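PDB 6WCD: DNA-(apurinic or apyrimidinic site) endonuclease 2 from Xenopus laevis, which degrades DNA as a 3'-5' exonuclease and acts as a weak apurinic/apyrimidinic endonuclease in base excision repair of oxidative and alkylation damage. Local coordinates for residues A[283-288]-A[307-312]. Sequence-based numbering, arbitrary orientation.
Sequences ESEFLD and MKCQPI. With BU1 (1,4-butanediol), chain D.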
# COMPACT_ATOMS: atom_id res chain seq x y z
N GLU A 283 -12.60 -12.58 -6.72
CA GLU A 283 -13.57 -13.68 -6.87
C GLU A 283 -12.87 -14.99 -7.18
O GLU A 283 -13.33 -16.05 -6.73
CB GLU A 283 -14.56 -13.36 -7.99
CG GLU A 283 -15.50 -12.22 -7.66
CD GLU A 283 -16.37 -11.80 -8.86
OE1 GLU A 283 -16.09 -12.23 -10.00
OE2 GLU A 283 -17.33 -11.02 -8.67
N SER A 284 -11.82 -14.97 -7.99
CA SER A 284 -11.24 -16.24 -8.45
C SER A 284 -9.96 -16.64 -7.73
O SER A 284 -9.65 -17.85 -7.74
CB SER A 284 -10.93 -16.18 -9.94
OG SER A 284 -12.13 -15.96 -10.66
N GLU A 285 -9.20 -15.73 -7.16
CA GLU A 285 -7.92 -16.09 -6.59
C GLU A 285 -7.80 -15.87 -5.10
O GLU A 285 -6.88 -16.42 -4.49
CB GLU A 285 -6.78 -15.32 -7.27
CG GLU A 285 -6.77 -15.51 -8.83
CD GLU A 285 -6.47 -16.91 -9.33
OE1 GLU A 285 -5.80 -17.66 -8.60
OE2 GLU A 285 -6.91 -17.27 -10.46
N PHE A 286 -8.66 -15.07 -4.48
CA PHE A 286 -8.55 -14.87 -3.04
C PHE A 286 -9.22 -16.01 -2.28
O PHE A 286 -10.27 -16.52 -2.67
CB PHE A 286 -9.18 -13.54 -2.58
CG PHE A 286 -8.30 -12.33 -2.69
CD1 PHE A 286 -7.61 -11.99 -3.82
CD2 PHE A 286 -8.21 -11.46 -1.60
CE1 PHE A 286 -6.84 -10.81 -3.88
CE2 PHE A 286 -7.44 -10.30 -1.66
CZ PHE A 286 -6.76 -9.99 -2.79
N LEU A 287 -8.59 -16.38 -1.15
CA LEU A 287 -9.18 -17.28 -0.18
C LEU A 287 -9.74 -16.56 1.05
O LEU A 287 -10.73 -17.05 1.63
CB LEU A 287 -8.13 -18.32 0.26
CG LEU A 287 -7.75 -19.31 -0.83
CD1 LEU A 287 -6.45 -19.99 -0.44
CD2 LEU A 287 -8.81 -20.34 -1.10
N ASP A 288 -9.06 -15.51 1.50
CA ASP A 288 -9.51 -14.78 2.67
C ASP A 288 -8.79 -13.45 2.71
O ASP A 288 -7.79 -13.24 2.03
CB ASP A 288 -9.27 -15.58 3.94
CG ASP A 288 -10.16 -15.16 5.13
OD1 ASP A 288 -11.00 -14.23 5.05
OD2 ASP A 288 -10.02 -15.86 6.19
N MET A 307 -4.15 -15.94 -0.88
CA MET A 307 -4.53 -16.14 -2.27
C MET A 307 -4.05 -17.51 -2.76
O MET A 307 -3.06 -18.04 -2.28
CB MET A 307 -3.91 -15.02 -3.11
CG MET A 307 -4.25 -13.61 -2.54
SD MET A 307 -3.22 -12.31 -3.31
CE MET A 307 -3.81 -12.43 -5.00
N LYS A 308 -4.75 -18.04 -3.73
CA LYS A 308 -4.46 -19.38 -4.24
C LYS A 308 -3.53 -19.32 -5.45
O LYS A 308 -2.99 -20.38 -5.83
CB LYS A 308 -5.75 -20.14 -4.54
CG LYS A 308 -6.50 -19.60 -5.68
CD LYS A 308 -7.88 -20.22 -5.88
CE LYS A 308 -8.86 -19.78 -4.82
NZ LYS A 308 -10.27 -20.23 -5.14
N CYS A 309 -3.31 -18.16 -6.01
CA CYS A 309 -2.39 -18.06 -7.14
C CYS A 309 -0.94 -18.20 -6.69
O CYS A 309 -0.60 -18.02 -5.52
CB CYS A 309 -2.57 -16.74 -7.87
SG CYS A 309 -2.50 -15.27 -6.83
N GLN A 310 -0.10 -18.64 -7.62
CA GLN A 310 1.30 -19.00 -7.31
C GLN A 310 2.25 -18.08 -8.08
O GLN A 310 2.10 -17.88 -9.28
CB GLN A 310 1.57 -20.45 -7.66
CG GLN A 310 0.60 -21.43 -6.97
CD GLN A 310 0.72 -21.38 -5.45
OE1 GLN A 310 1.83 -21.36 -4.92
NE2 GLN A 310 -0.42 -21.28 -4.76
N PRO A 311 3.24 -17.52 -7.41
CA PRO A 311 4.09 -16.52 -8.06
C PRO A 311 5.21 -17.17 -8.84
O PRO A 311 5.68 -18.27 -8.53
CB PRO A 311 4.64 -15.75 -6.86
CG PRO A 311 4.74 -16.74 -5.83
CD PRO A 311 3.53 -17.63 -5.98
N ILE A 312 5.65 -16.44 -9.86
CA ILE A 312 6.81 -16.81 -10.69
C ILE A 312 7.82 -15.68 -10.46
O ILE A 312 7.55 -14.52 -10.81
CB ILE A 312 6.46 -16.92 -12.16
CG1 ILE A 312 5.42 -18.02 -12.42
CG2 ILE A 312 7.71 -17.20 -12.96
CD1 ILE A 312 4.85 -17.95 -13.81
C1 BU1 D . 6.32 -20.03 -2.76
C2 BU1 D . 5.66 -18.71 -2.33
C3 BU1 D . 4.20 -18.91 -1.91
C4 BU1 D . 3.31 -18.76 -3.14
O5 BU1 D . 6.26 -20.19 -4.16
O6 BU1 D . 2.01 -19.28 -2.97
O HOH W 1 -11.02 -20.10 -8.29
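M307 lies alongside F286, both side chains pointing the same way, and in the conformer described, one of two modelled for M307, sets its CG over one face of the ring, 4.1 Å from the ring centroid and 17° off the normal: a CH-pi contact, displaced toward the rim. In this conformer the bend at chi3 (65°) turns CE back to the ring, 3.6 Å from F286 CE1, while SD takes an oblique Met-aromatic position. With an alanine in place of F286, M307 CG, SD and CE would probably lose the ring they pack on, opening a gap beside a side chain already modelled in two conformers. Next to this pair, K308 N donates to E285 O over 2.8 Å with an N-H...O angle of 168°.

F286 and M307 form an antiparallel non-hydrogen-bonded pair, CA-CA 4.3 Å, where outermost strand 286-291 meets the end of strand 303-307 in one of the two sheets of this DNase I-like catalytic domain; a classic beta bulge, L287 and D288 against F306, follows. The K308 chain crosses L287 at about a right angle, its CE 3.8 Å from L287 CD2, and a water joins K308 NZ to S284 O. E285 OE1 lies 3.4 Å from C309 CB; the other carboxylate oxygen, OE2, accepts from C129 N, a bond likely to hold the group in this orientation. F246 of helix 242-246 also touches F286. Farther along, Q310 NE2 bonds back to K308 O, and Q310 OE1 accepts from O6 of a butanediol that also bonds M1 N.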